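PDB 6RN5: CHAD domain protein from Streptomyces chartreusis, which probably binds inorganic polyphosphate through its helical CHAD domain and also binds copper ions, as a phosin that combines both properties in one fold. Local coordinates for residues Glu34-Leu39 with Lys209-Ala214; Leu92-Gly97 with Met198-Phe203; Ala244-Ile249 with Ala275-Val280; Gln279-Leu284 with Ala313-Arg318. All coordinates share one frame; numbering follows the deposited sequence.

How the interactions relate
The four contacts form two clusters, both within the CHAD domain. Interactions 1 and 2 share helix 201-213, lie with centres about 13 Å apart and touch directly, Leu39 CD1 packing on Phe203 CE2 at 3.9 Å. Interactions 3 and 4 share helix 274-295 and residues Gln279 and Val280; their centres are about 9 Å apart, with Trp277 CE3 against Leu314 CD2 at 3.8 Å. The clusters do not meet: interactions 2 and 4 come no closer than about 9 Å between nearest atoms. A carbonate lies about 4 Å from the Ala211 side chain, a sulfate occupies interaction 4, and copper is about 14 Å from the Arg318 side chain.

Interaction 1 (Glu34-Leu39 with Lys209-Ala214); sequences EFLRAL and KVAVLA
Leu36 straddles the backbone of the facing helix at Ala211, both of its methyl groups coming down on that residue. CD1 lies 3.7 Å from Ala211 CA and also meets Ala214 one turn on, 3.9 Å from its CB. The other branch, CD2, lies 4.0 Å from Ala211 CB, and the two methyls rest on the alanine's CA and CB. CG of the leucine stands anti to the carbonyl carbon (chi1 -59°), and chi2 of 168° sets out the two methyls.

Beside it, Phe35 and Val210 form the second half of the contact, their side chains crossing at about a right angle. One methyl does the touching: Val210 CG1 comes obliquely upon the ring, 3.5 Å from Phe35 CD1, and also lies near CB and CG. The contact between the segments is wholly apolar, and the nearest pair of CA atoms is Leu36 and Ala211, 6.8 Å apart, consistent with the small side chain there.

The helix segments cross at -130° with axes 9.7 Å apart, so they run roughly antiparallel but well splayed. Helix 56-75 lies against Phe35 through Leu62 and Ser65, while Leu213 reaches Trp84 of helix 82-120. Helix 21-42 thus touches both helix 56-75 and helix 201-213, within the CHAD helical domain.

Interaction 2 (Leu92-Gly97 with Met198-Phe203); sequences LAWVSG and MGSSRF
Trp94 carries the guanidinium of Arg202 flat on one face of its indole, the two planes only 11° apart. Arg202 CZ stands 3.5 Å from the centroid of the Trp94 five-membered ring, a cation-pi contact over the face. CG of the arginine is anti to the backbone N (chi1 -162°), and the chain, extended from CG to NE, carries CD over the six-membered ring, 3.6 Å from its centroid, as a CH-pi contact. NH1 lies near Trp94 NE1, but both are donors and the relation is one of stacking. Glu91 on the tryptophan's helix forms a salt bridge with Arg202 NE, tying down the guanidinium while its flat side meets the ring.

The far end of the indole points at the start of helix 201-213. Trp94 CH2 meets Ser200 OG near the ring plane at 3.8 Å, and CZ3 comes to 4.1 Å from Phe203 CB. Deeper in, the Phe203 and Val95 side chains cross at about a right angle, CD1 of the phenylalanine 4.1 Å from CG2 of the valine.

Ser200 is the N-cap. Its OG, placed between the backbone N and the carbonyl carbon, accepts from Phe203 N at 3.2 Å with an N-H...O angle of 166°, and it is also hydrogen-bonded to Ala197 O. The arrangement is thus a serine-capped helix start, following the tight turn from helix 170-198 and docked by its first turn on helix 82-120 of the CHAD domain.

Interaction 3 (Ala244-Ile249 with Ala275-Val280); sequences AALPLI and APWHQV
Leu246 and Trp277 meet through matching first torsions: in each, CG lies anti to the carbonyl carbon and beside the backbone N (chi1 -52° for the leucine, -72° for the tryptophan). These torsions place each CG; the second torsions then set the leucine methyls and, with chi2 of 89° in Trp277, the plane of the indole. Leu246 CD1 stands over the six-membered ring, 3.7 Å from its centroid and close to the normal, a CH-pi contact with the methyl squarely over the face. The same methyl reaches on to Val280 CG2 at 4.3 Å. The second branch, CD2, turns to Pro276 and lies 3.9 Å from its CB, so the fork reaches Pro276, Trp277 and Val280.

In the fold, this is a loop lying back on a helix: the chain leaving helix 229-244 runs without regular structure over the N-terminal part of helix 274-295, meeting three of its residues at Leu246. Pro276 is about 9 Å, side chain to side chain, from His271, a copper ligand.

Ile249 adds a lighter contact, tip to tip with the indole, its CD1 4.1 Å from Trp277 CZ2; the isoleucine is poorly ordered, so its exact placing carries less weight. Its backbone N is hydrogen-bonded to Gln363 of helix 338-366. Trp277 also stacks on the His317 ring and makes a cation-pi contact with Arg359. An alanine in place of Trp277 would probably leave Leu246 CD1 and Ile249 CD1 without the surface they rest on and take from His317 its stacking partner.

Interaction 4 (Gln279-Leu284 with Ala313-Arg318); sequences QVRLLL and ALNRHR. With SO4 (sulfate ion), chain F.
Arg281 and Arg318 lay their guanidinium groups partly over one another, the planes inclined at 36° and Arg281 NH2 only 3.0 Å from Arg318 NH2. Both atoms are donors, so the pairing sets like charges together, and the sulfate beside them would probably offset the repulsion. Arg281 presents its edge to the anion: NH1 donates to sulfate O3 at 3.3 Å, and NH2 donates to O2 and O3, each at 3.2 Å. Arg318, its chain bent at chi2 and chi3, contributes weak bonds from NH1 and NH2. The sulfate probably comes from the crystallisation liquor, yet such a pair of arginines holding a tetrahedral anion is consistent with the polyphosphate binding expected of a phosin.

Asn315 fixes the third nitrogen. Arg281 NE donates to its OD1 at 2.9 Å, nearly within the guanidinium plane and in the carbonyl plane, although guanidinium and amide are turned 54° apart. The extended arginine chain slides past Leu314 in the opposite direction, CG 3.8 Å from the leucine CB. An alanine at Arg281 would probably leave Asn315 OD1 without this donor and take from the sulfate the three bonds given by NH1 and NH2, leaving of this pair the weak bonds of Arg318.

On the apolar side of the contact, Leu314 CD1 packs on Val280 CG1 at 3.8 Å and on Leu284 CD2 at 4.0 Å. Segments 279-284 and 313-318, on helices 274-295 and 305-331, cross at -142°; helix 338-366 meets Leu314 through Phe362, and helix 229-244 meets Leu284 through Leu239.

Interaction 1 (Glu34-Leu39 with Lys209-Ala214)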
loop_
_atom_site.group_PDB
_atom_site.type_symbol
_atom_site.label_atom_id
_atom_site.label_comp_id
_atom_site.label_asym_id
_atom_site.label_seq_id
_atom_site.Cartn_x
_atom_site.Cartn_y
_atom_site.Cartn_z
ATOM N N GLU A 34 30.795 -29.129 14.579
ATOM C CA GLU A 34 29.425 -28.664 14.885
ATOM C C GLU A 34 28.341 -29.420 14.136
ATOM O O GLU A 34 27.317 -29.702 14.710
ATOM C CB GLU A 34 29.220 -27.176 14.595
ATOM C CG GLU A 34 29.972 -26.273 15.565
ATOM C CD GLU A 34 29.706 -26.625 17.036
ATOM O OE1 GLU A 34 28.526 -26.552 17.454
ATOM O OE2 GLU A 34 30.671 -26.977 17.763
ATOM N N PHE A 35 28.540 -29.682 12.845
ATOM C CA PHE A 35 27.600 -30.497 12.075
ATOM C C PHE A 35 27.437 -31.908 12.660
ATOM O O PHE A 35 26.329 -32.431 12.714
ATOM C CB PHE A 35 28.074 -30.607 10.621
ATOM C CG PHE A 35 27.122 -31.327 9.719
ATOM C CD1 PHE A 35 27.208 -32.684 9.554
ATOM C CD2 PHE A 35 26.144 -30.635 9.034
ATOM C CE1 PHE A 35 26.351 -33.364 8.706
ATOM C CE2 PHE A 35 25.272 -31.288 8.166
ATOM C CZ PHE A 35 25.384 -32.664 7.992
ATOM N N LEU A 36 28.544 -32.539 13.061
ATOM C CA LEU A 36 28.463 -33.880 13.638
ATOM C C LEU A 36 27.814 -33.861 15.012
ATOM O O LEU A 36 27.031 -34.750 15.332
ATOM C CB LEU A 36 29.809 -34.553 13.714
ATOM C CG LEU A 36 30.531 -34.735 12.379
ATOM C CD1 LEU A 36 31.965 -35.152 12.678
ATOM C CD2 LEU A 36 29.843 -35.699 11.442
ATOM N N ARG A 37 28.092 -32.852 15.802
ATOM C CA ARG A 37 27.356 -32.690 17.078
ATOM C C ARG A 37 25.875 -32.593 16.900
ATOM O O ARG A 37 25.114 -33.298 17.557
ATOM C CB ARG A 37 27.780 -31.447 17.794
ATOM C CG ARG A 37 28.946 -31.733 18.675
ATOM C CD ARG A 37 29.438 -30.460 19.322
ATOM N NE ARG A 37 30.846 -30.595 19.645
ATOM C CZ ARG A 37 31.597 -29.604 20.097
ATOM N NH1 ARG A 37 31.084 -28.381 20.291
ATOM N NH2 ARG A 37 32.871 -29.844 20.366
ATOM N N ALA A 38 25.461 -31.690 16.025
ATOM C CA ALA A 38 24.053 -31.522 15.755
ATOM C C ALA A 38 23.441 -32.818 15.245
ATOM O O ALA A 38 22.348 -33.205 15.640
ATOM C CB ALA A 38 23.836 -30.408 14.755
ATOM N N LEU A 39 24.149 -33.490 14.357
ATOM C CA LEU A 39 23.660 -34.732 13.820
ATOM C C LEU A 39 23.447 -35.773 14.923
ATOM O O LEU A 39 22.436 -36.445 14.898
ATOM C CB LEU A 39 24.610 -35.263 12.752
ATOM C CG LEU A 39 24.188 -36.551 12.087
ATOM C CD1 LEU A 39 22.763 -36.459 11.543
ATOM C CD2 LEU A 39 25.162 -36.921 10.975
ATOM N N LYS A 209 31.467 -37.621 4.693
ATOM C CA LYS A 209 32.529 -36.705 4.241
ATOM C C LYS A 209 32.734 -35.576 5.193
ATOM O O LYS A 209 33.873 -35.195 5.469
ATOM C CB LYS A 209 32.233 -36.202 2.854
ATOM C CG LYS A 209 32.292 -37.353 1.893
ATOM C CD LYS A 209 32.177 -36.905 0.464
ATOM C CE LYS A 209 31.854 -38.126 -0.379
ATOM N NZ LYS A 209 31.850 -37.811 -1.829
ATOM N N VAL A 210 31.645 -35.065 5.762
ATOM C CA VAL A 210 31.790 -34.063 6.813
ATOM C C VAL A 210 32.551 -34.635 8.000
ATOM O O VAL A 210 33.430 -33.968 8.582
ATOM C CB VAL A 210 30.430 -33.486 7.231
ATOM C CG1 VAL A 210 30.567 -32.559 8.418
ATOM C CG2 VAL A 210 29.825 -32.740 6.039
ATOM N N ALA A 211 32.259 -35.891 8.354
ATOM C CA ALA A 211 33.051 -36.582 9.399
ATOM C C ALA A 211 34.562 -36.595 9.083
ATOM O O ALA A 211 35.353 -36.310 9.927
ATOM C CB ALA A 211 32.554 -38.003 9.612
ATOM N N VAL A 212 34.940 -36.925 7.853
ATOM C CA VAL A 212 36.323 -36.897 7.456
ATOM C C VAL A 212 36.884 -35.499 7.623
ATOM O O VAL A 212 37.948 -35.323 8.144
ATOM C CB VAL A 212 36.487 -37.372 6.003
ATOM C CG1 VAL A 212 37.915 -37.122 5.510
ATOM C CG2 VAL A 212 36.161 -38.863 5.921
ATOM N N LEU A 213 36.122 -34.493 7.200
ATOM C CA LEU A 213 36.548 -33.104 7.267
ATOM C C LEU A 213 36.759 -32.626 8.679
ATOM O O LEU A 213 37.489 -31.688 8.916
ATOM C CB LEU A 213 35.482 -32.209 6.590
ATOM C CG LEU A 213 35.733 -30.706 6.486
ATOM C CD1 LEU A 213 37.020 -30.397 5.706
ATOM C CD2 LEU A 213 34.551 -30.011 5.817
ATOM N N ALA A 214 36.064 -33.196 9.645
ATOM C CA ALA A 214 36.353 -32.803 11.033
ATOM C C ALA A 214 37.818 -33.124 11.432
ATOM O O ALA A 214 38.332 -32.515 12.327
ATOM C CB ALA A 214 35.366 -33.449 12.008
#

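Interaction 2 (Leu92-Gly97 with Met198-Phe203)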
loop_
_atom_site.group_PDB
_atom_site.type_symbol
_atom_site.label_atom_id
_atom_site.label_comp_id
_atom_site.label_asym_id
_atom_site.label_seq_id
_atom_site.Cartn_x
_atom_site.Cartn_y
_atom_site.Cartn_z
ATOM N N LEU A 92 25.986 -30.545 0.122
ATOM C CA LEU A 92 25.727 -29.664 1.239
ATOM C C LEU A 92 24.541 -28.726 1.004
ATOM O O LEU A 92 23.770 -28.463 1.922
ATOM C CB LEU A 92 26.966 -28.833 1.534
ATOM C CG LEU A 92 28.131 -29.614 2.148
ATOM C CD1 LEU A 92 29.419 -28.813 2.073
ATOM C CD2 LEU A 92 27.789 -30.014 3.589
ATOM N N ALA A 93 24.419 -28.219 -0.217
ATOM C CA ALA A 93 23.278 -27.374 -0.585
ATOM C C ALA A 93 21.969 -28.181 -0.510
ATOM O O ALA A 93 20.940 -27.711 0.033
ATOM C CB ALA A 93 23.471 -26.820 -1.991
ATOM N N TRP A 94 22.006 -29.390 -1.062
ATOM C CA TRP A 94 20.871 -30.281 -0.927
ATOM C C TRP A 94 20.526 -30.461 0.578
ATOM O O TRP A 94 19.385 -30.397 0.970
ATOM C CB TRP A 94 21.123 -31.602 -1.646
ATOM C CG TRP A 94 20.055 -32.609 -1.344
ATOM C CD1 TRP A 94 18.779 -32.618 -1.830
ATOM C CD2 TRP A 94 20.160 -33.742 -0.466
ATOM N NE1 TRP A 94 18.074 -33.665 -1.278
ATOM C CE2 TRP A 94 18.903 -34.382 -0.456
ATOM C CE3 TRP A 94 21.185 -34.265 0.323
ATOM C CZ2 TRP A 94 18.653 -35.533 0.311
ATOM C CZ3 TRP A 94 20.940 -35.404 1.078
ATOM C CH2 TRP A 94 19.694 -36.025 1.069
ATOM N N VAL A 95 21.513 -30.618 1.435
ATOM C CA VAL A 95 21.204 -30.836 2.838
ATOM C C VAL A 95 20.553 -29.604 3.465
ATOM O O VAL A 95 19.548 -29.716 4.206
ATOM C CB VAL A 95 22.464 -31.189 3.658
ATOM C CG1 VAL A 95 22.168 -31.115 5.159
ATOM C CG2 VAL A 95 23.017 -32.566 3.273
ATOM N N SER A 96 21.184 -28.438 3.298
ATOM C CA SER A 96 20.712 -27.254 4.024
ATOM C C SER A 96 19.321 -26.821 3.505
ATOM O O SER A 96 18.470 -26.420 4.299
ATOM C CB SER A 96 21.721 -26.114 3.946
ATOM O OG SER A 96 21.829 -25.732 2.612
ATOM N N GLY A 97 19.101 -26.948 2.204
ATOM C CA GLY A 97 17.776 -26.663 1.586
ATOM C C GLY A 97 16.659 -27.621 2.031
ATOM O O GLY A 97 15.550 -27.200 2.353
ATOM N N MET A 198 17.084 -37.504 5.655
ATOM C CA MET A 198 18.031 -37.741 6.710
ATOM C C MET A 198 18.302 -39.205 7.003
ATOM O O MET A 198 19.349 -39.527 7.554
ATOM C CB MET A 198 17.562 -37.084 7.980
ATOM C CG MET A 198 17.733 -35.585 7.864
ATOM S SD MET A 198 17.629 -34.860 9.474
ATOM C CE MET A 198 19.255 -35.281 10.118
ATOM N N GLY A 199 17.369 -40.078 6.648
ATOM C CA GLY A 199 17.624 -41.522 6.724
ATOM C C GLY A 199 18.237 -42.111 5.448
ATOM O O GLY A 199 18.503 -43.300 5.400
ATOM N N SER A 200 18.507 -41.294 4.431
ATOM C CA SER A 200 18.856 -41.813 3.101
ATOM C C SER A 200 20.332 -42.049 2.953
ATOM O O SER A 200 21.144 -41.527 3.712
ATOM C CB SER A 200 18.435 -40.835 1.976
ATOM O OG SER A 200 19.121 -39.594 2.091
ATOM N N SER A 201 20.677 -42.804 1.925
ATOM C CA SER A 201 22.039 -43.146 1.696
ATOM C C SER A 201 22.752 -41.901 1.134
ATOM O O SER A 201 23.909 -41.674 1.409
ATOM C CB SER A 201 22.111 -44.377 0.792
ATOM O OG SER A 201 21.851 -43.959 -0.510
ATOM N N ARG A 202 22.022 -41.031 0.459
ATOM C CA ARG A 202 22.602 -39.775 -0.010
ATOM C C ARG A 202 23.067 -38.928 1.133
ATOM O O ARG A 202 24.168 -38.417 1.128
ATOM C CB ARG A 202 21.590 -38.969 -0.788
ATOM C CG ARG A 202 22.255 -37.903 -1.639
ATOM C CD ARG A 202 21.196 -37.033 -2.288
ATOM N NE ARG A 202 21.774 -35.854 -2.893
ATOM C CZ ARG A 202 21.099 -34.913 -3.558
ATOM N NH1 ARG A 202 19.785 -34.987 -3.723
ATOM N NH2 ARG A 202 21.754 -33.883 -4.070
ATOM N N PHE A 203 22.216 -38.779 2.127
ATOM C CA PHE A 203 22.592 -38.032 3.276
ATOM C C PHE A 203 23.761 -38.633 4.023
ATOM O O PHE A 203 24.638 -37.921 4.471
ATOM C CB PHE A 203 21.441 -37.923 4.244
ATOM C CG PHE A 203 21.763 -37.099 5.448
ATOM C CD1 PHE A 203 21.592 -35.728 5.428
ATOM C CD2 PHE A 203 22.226 -37.676 6.586
ATOM C CE1 PHE A 203 21.903 -34.950 6.538
ATOM C CE2 PHE A 203 22.518 -36.907 7.708
ATOM C CZ PHE A 203 22.363 -35.545 7.674
#

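Interaction 3 (Ala244-Ile249 with Ala275-Val280)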
loop_
_atom_site.group_PDB
_atom_site.type_symbol
_atom_site.label_atom_id
_atom_site.label_comp_id
_atom_site.label_asym_id
_atom_site.label_seq_id
_atom_site.Cartn_x
_atom_site.Cartn_y
_atom_site.Cartn_z
ATOM N N ALA A 244 26.327 -2.052 -5.926
ATOM C CA ALA A 244 26.479 -0.908 -6.878
ATOM C C ALA A 244 25.569 -1.035 -8.092
ATOM O O ALA A 244 25.064 -0.057 -8.580
ATOM C CB ALA A 244 27.939 -0.766 -7.350
ATOM N N ALA A 245 25.350 -2.251 -8.546
ATOM C CA ALA A 245 24.476 -2.516 -9.671
ATOM C C ALA A 245 22.971 -2.515 -9.344
ATOM O O ALA A 245 22.173 -2.585 -10.267
ATOM C CB ALA A 245 24.864 -3.829 -10.321
ATOM N N LEU A 246 22.562 -2.412 -8.074
ATOM C CA LEU A 246 21.116 -2.244 -7.771
ATOM C C LEU A 246 20.625 -0.786 -7.956
ATOM O O LEU A 246 21.343 0.177 -7.625
ATOM C CB LEU A 246 20.798 -2.588 -6.314
ATOM C CG LEU A 246 21.254 -3.899 -5.743
ATOM C CD1 LEU A 246 21.019 -3.927 -4.231
ATOM C CD2 LEU A 246 20.530 -5.014 -6.466
ATOM N N PRO A 247 19.354 -0.618 -8.355
ATOM C CA PRO A 247 18.694 0.726 -8.420
ATOM C C PRO A 247 18.511 1.467 -7.065
ATOM O O PRO A 247 18.252 0.830 -6.058
ATOM C CB PRO A 247 17.321 0.416 -9.012
ATOM C CG PRO A 247 17.378 -1.004 -9.520
ATOM C CD PRO A 247 18.469 -1.717 -8.780
ATOM N N LEU A 248 18.641 2.799 -7.051
ATOM C CA LEU A 248 18.367 3.628 -5.848
ATOM C C LEU A 248 16.853 3.591 -5.478
ATOM O O LEU A 248 16.030 3.183 -6.291
ATOM C CB LEU A 248 18.836 5.076 -6.109
ATOM C CG LEU A 248 18.721 6.204 -5.055
ATOM C CD1 LEU A 248 20.037 6.450 -4.321
ATOM C CD2 LEU A 248 18.245 7.509 -5.690
ATOM N N ILE A 249 16.497 3.978 -4.250
ATOM C CA ILE A 249 15.088 4.159 -3.836
ATOM C C ILE A 249 14.914 5.471 -3.038
ATOM O O ILE A 249 15.812 5.869 -2.284
ATOM C CB ILE A 249 14.565 2.987 -2.947
ATOM C CG1 ILE A 249 14.782 1.631 -3.608
ATOM C CG2 ILE A 249 13.089 3.154 -2.606
ATOM C CD1 ILE A 249 15.989 0.926 -3.052
ATOM N N ALA A 275 15.225 -10.760 -8.201
ATOM C CA ALA A 275 16.374 -11.674 -8.387
ATOM C C ALA A 275 17.709 -11.006 -8.028
ATOM O O ALA A 275 18.466 -11.552 -7.278
ATOM C CB ALA A 275 16.407 -12.302 -9.793
ATOM N N PRO A 276 17.966 -9.794 -8.520
ATOM C CA PRO A 276 19.241 -9.183 -8.091
ATOM C C PRO A 276 19.384 -8.957 -6.569
ATOM O O PRO A 276 20.474 -9.101 -6.032
ATOM C CB PRO A 276 19.272 -7.846 -8.842
ATOM C CG PRO A 276 17.995 -7.764 -9.649
ATOM C CD PRO A 276 17.373 -9.124 -9.695
ATOM N N TRP A 277 18.296 -8.591 -5.905
ATOM C CA TRP A 277 18.264 -8.445 -4.433
ATOM C C TRP A 277 18.522 -9.759 -3.677
ATOM O O TRP A 277 19.254 -9.804 -2.675
ATOM C CB TRP A 277 16.924 -7.875 -4.005
ATOM C CG TRP A 277 16.812 -6.464 -4.370
ATOM C CD1 TRP A 277 16.339 -5.948 -5.533
ATOM C CD2 TRP A 277 17.203 -5.351 -3.574
ATOM N NE1 TRP A 277 16.400 -4.587 -5.508
ATOM C CE2 TRP A 277 16.936 -4.196 -4.315
ATOM C CE3 TRP A 277 17.749 -5.223 -2.310
ATOM C CZ2 TRP A 277 17.184 -2.944 -3.834
ATOM C CZ3 TRP A 277 17.992 -3.962 -1.826
ATOM C CH2 TRP A 277 17.716 -2.849 -2.579
ATOM N N HIS A 278 17.938 -10.826 -4.190
ATOM C CA HIS A 278 18.163 -12.139 -3.602
ATOM C C HIS A 278 19.553 -12.644 -3.853
ATOM O O HIS A 278 20.118 -13.346 -2.997
ATOM C CB HIS A 278 17.100 -13.142 -4.042
ATOM C CG HIS A 278 15.738 -12.797 -3.510
ATOM N ND1 HIS A 278 14.567 -13.317 -4.027
ATOM C CD2 HIS A 278 15.365 -11.920 -2.546
ATOM C CE1 HIS A 278 13.538 -12.806 -3.375
ATOM N NE2 HIS A 278 13.991 -11.952 -2.473
ATOM N N GLN A 279 20.131 -12.270 -4.991
ATOM C CA GLN A 279 21.564 -12.545 -5.214
ATOM C C GLN A 279 22.468 -11.769 -4.250
ATOM O O GLN A 279 23.395 -12.302 -3.681
ATOM C CB GLN A 279 21.939 -12.243 -6.671
ATOM C CG GLN A 279 23.312 -12.763 -7.063
ATOM C CD GLN A 279 23.480 -14.245 -6.724
ATOM O OE1 GLN A 279 22.517 -15.038 -6.796
ATOM N NE2 GLN A 279 24.696 -14.629 -6.361
ATOM N N VAL A 280 22.193 -10.506 -4.057
ATOM C CA VAL A 280 22.891 -9.766 -3.043
ATOM C C VAL A 280 22.738 -10.389 -1.643
ATOM O O VAL A 280 23.709 -10.433 -0.899
ATOM C CB VAL A 280 22.490 -8.290 -3.091
ATOM C CG1 VAL A 280 22.836 -7.540 -1.819
ATOM C CG2 VAL A 280 23.171 -7.644 -4.297
#

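Interaction 4 (Gln279-Leu284 with Ala313-Arg318)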
loop_
_atom_site.group_PDB
_atom_site.type_symbol
_atom_site.label_atom_id
_atom_site.label_comp_id
_atom_site.label_asym_id
_atom_site.label_seq_id
_atom_site.Cartn_x
_atom_site.Cartn_y
_atom_site.Cartn_z
ATOM N N GLN A 279 20.131 -12.270 -4.991
ATOM C CA GLN A 279 21.564 -12.545 -5.214
ATOM C C GLN A 279 22.468 -11.769 -4.250
ATOM O O GLN A 279 23.395 -12.302 -3.681
ATOM C CB GLN A 279 21.939 -12.243 -6.671
ATOM C CG GLN A 279 23.312 -12.763 -7.063
ATOM C CD GLN A 279 23.480 -14.245 -6.724
ATOM O OE1 GLN A 279 22.517 -15.038 -6.796
ATOM N NE2 GLN A 279 24.696 -14.629 -6.361
ATOM N N VAL A 280 22.193 -10.506 -4.057
ATOM C CA VAL A 280 22.891 -9.766 -3.043
ATOM C C VAL A 280 22.738 -10.389 -1.643
ATOM O O VAL A 280 23.709 -10.433 -0.899
ATOM C CB VAL A 280 22.490 -8.290 -3.091
ATOM C CG1 VAL A 280 22.836 -7.540 -1.819
ATOM C CG2 VAL A 280 23.171 -7.644 -4.297
ATOM N N ARG A 281 21.565 -10.900 -1.304
ATOM C CA ARG A 281 21.374 -11.592 -0.004
ATOM C C ARG A 281 22.388 -12.726 0.099
ATOM O O ARG A 281 23.057 -12.891 1.092
ATOM C CB ARG A 281 19.984 -12.209 0.094
ATOM C CG ARG A 281 19.636 -12.804 1.454
ATOM C CD ARG A 281 18.210 -13.353 1.493
ATOM N NE ARG A 281 18.082 -14.299 2.578
ATOM C CZ ARG A 281 18.341 -15.593 2.447
ATOM N NH1 ARG A 281 18.675 -16.104 1.272
ATOM N NH2 ARG A 281 18.234 -16.389 3.488
ATOM N N LEU A 282 22.511 -13.529 -0.940
ATOM C CA LEU A 282 23.499 -14.625 -0.882
ATOM C C LEU A 282 24.951 -14.139 -0.820
ATOM O O LEU A 282 25.746 -14.742 -0.111
ATOM C CB LEU A 282 23.334 -15.621 -2.035
ATOM C CG LEU A 282 21.973 -16.309 -2.111
ATOM C CD1 LEU A 282 21.857 -17.086 -3.409
ATOM C CD2 LEU A 282 21.698 -17.229 -0.930
ATOM N N LEU A 283 25.282 -13.066 -1.560
ATOM C CA LEU A 283 26.655 -12.582 -1.611
ATOM C C LEU A 283 27.016 -12.017 -0.208
ATOM O O LEU A 283 28.143 -12.110 0.256
ATOM C CB LEU A 283 26.835 -11.516 -2.692
ATOM C CG LEU A 283 26.795 -12.011 -4.148
ATOM C CD1 LEU A 283 26.585 -10.883 -5.152
ATOM C CD2 LEU A 283 28.031 -12.805 -4.539
ATOM N N LEU A 284 26.051 -11.426 0.440
ATOM C CA LEU A 284 26.300 -10.841 1.757
ATOM C C LEU A 284 26.612 -11.945 2.759
ATOM O O LEU A 284 27.536 -11.855 3.558
ATOM C CB LEU A 284 25.130 -9.960 2.183
ATOM C CG LEU A 284 25.196 -9.541 3.655
ATOM C CD1 LEU A 284 26.452 -8.758 3.911
ATOM C CD2 LEU A 284 23.988 -8.692 3.984
ATOM N N ALA A 313 17.489 -6.920 6.694
ATOM C CA ALA A 313 16.622 -6.330 5.723
ATOM C C ALA A 313 16.497 -7.234 4.508
ATOM O O ALA A 313 15.419 -7.360 3.968
ATOM C CB ALA A 313 17.142 -4.984 5.325
ATOM N N LEU A 314 17.582 -7.888 4.088
ATOM C CA LEU A 314 17.463 -8.816 2.954
ATOM C C LEU A 314 16.683 -10.095 3.294
ATOM O O LEU A 314 16.027 -10.663 2.421
ATOM C CB LEU A 314 18.812 -9.174 2.380
ATOM C CG LEU A 314 19.573 -7.948 1.859
ATOM C CD1 LEU A 314 20.997 -8.295 1.412
ATOM C CD2 LEU A 314 18.816 -7.242 0.766
ATOM N N ASN A 315 16.706 -10.553 4.544
ATOM C CA ASN A 315 15.822 -11.683 4.911
ATOM C C ASN A 315 14.334 -11.288 4.868
ATOM O O ASN A 315 13.490 -12.084 4.491
ATOM C CB ASN A 315 16.137 -12.247 6.292
ATOM C CG ASN A 315 17.471 -12.976 6.369
ATOM O OD1 ASN A 315 18.076 -13.391 5.350
ATOM N ND2 ASN A 315 17.942 -13.147 7.595
ATOM N N ARG A 316 14.009 -10.077 5.263
ATOM C CA ARG A 316 12.638 -9.654 5.221
ATOM C C ARG A 316 12.216 -9.528 3.781
ATOM O O ARG A 316 11.096 -9.863 3.421
ATOM C CB ARG A 316 12.450 -8.361 6.017
ATOM C CG ARG A 316 12.332 -8.660 7.524
ATOM C CD ARG A 316 13.034 -7.651 8.413
ATOM N NE ARG A 316 12.642 -6.265 8.149
ATOM C CZ ARG A 316 13.468 -5.209 8.149
ATOM N NH1 ARG A 316 14.773 -5.338 8.371
ATOM N NH2 ARG A 316 12.976 -3.997 7.892
ATOM N N HIS A 317 13.127 -9.046 2.943
ATOM C CA HIS A 317 12.876 -8.933 1.512
ATOM C C HIS A 317 12.465 -10.293 0.931
ATOM O O HIS A 317 11.486 -10.433 0.236
ATOM C CB HIS A 317 14.114 -8.372 0.825
ATOM C CG HIS A 317 13.933 -8.101 -0.634
ATOM N ND1 HIS A 317 13.756 -9.103 -1.553
ATOM C CD2 HIS A 317 13.898 -6.947 -1.329
ATOM C CE1 HIS A 317 13.633 -8.572 -2.762
ATOM N NE2 HIS A 317 13.721 -7.270 -2.658
ATOM N N ARG A 318 13.241 -11.295 1.241
ATOM C CA ARG A 318 13.037 -12.618 0.741
ATOM C C ARG A 318 11.754 -13.214 1.309
ATOM O O ARG A 318 10.963 -13.765 0.561
ATOM C CB ARG A 318 14.247 -13.483 1.109
ATOM C CG ARG A 318 14.325 -14.812 0.370
ATOM C CD ARG A 318 13.621 -15.919 1.096
ATOM N NE ARG A 318 14.189 -16.178 2.416
ATOM C CZ ARG A 318 15.008 -17.192 2.713
ATOM N NH1 ARG A 318 15.403 -18.079 1.792
ATOM N NH2 ARG A 318 15.421 -17.327 3.961
HETATM S S SO4 F . 18.286 -20.175 3.304
HETATM O O1 SO4 F . 19.282 -21.271 3.505
HETATM O O2 SO4 F . 18.184 -19.383 4.536
HETATM O O3 SO4 F . 18.667 -19.261 2.155
HETATM O O4 SO4 F . 16.977 -20.835 3.097
#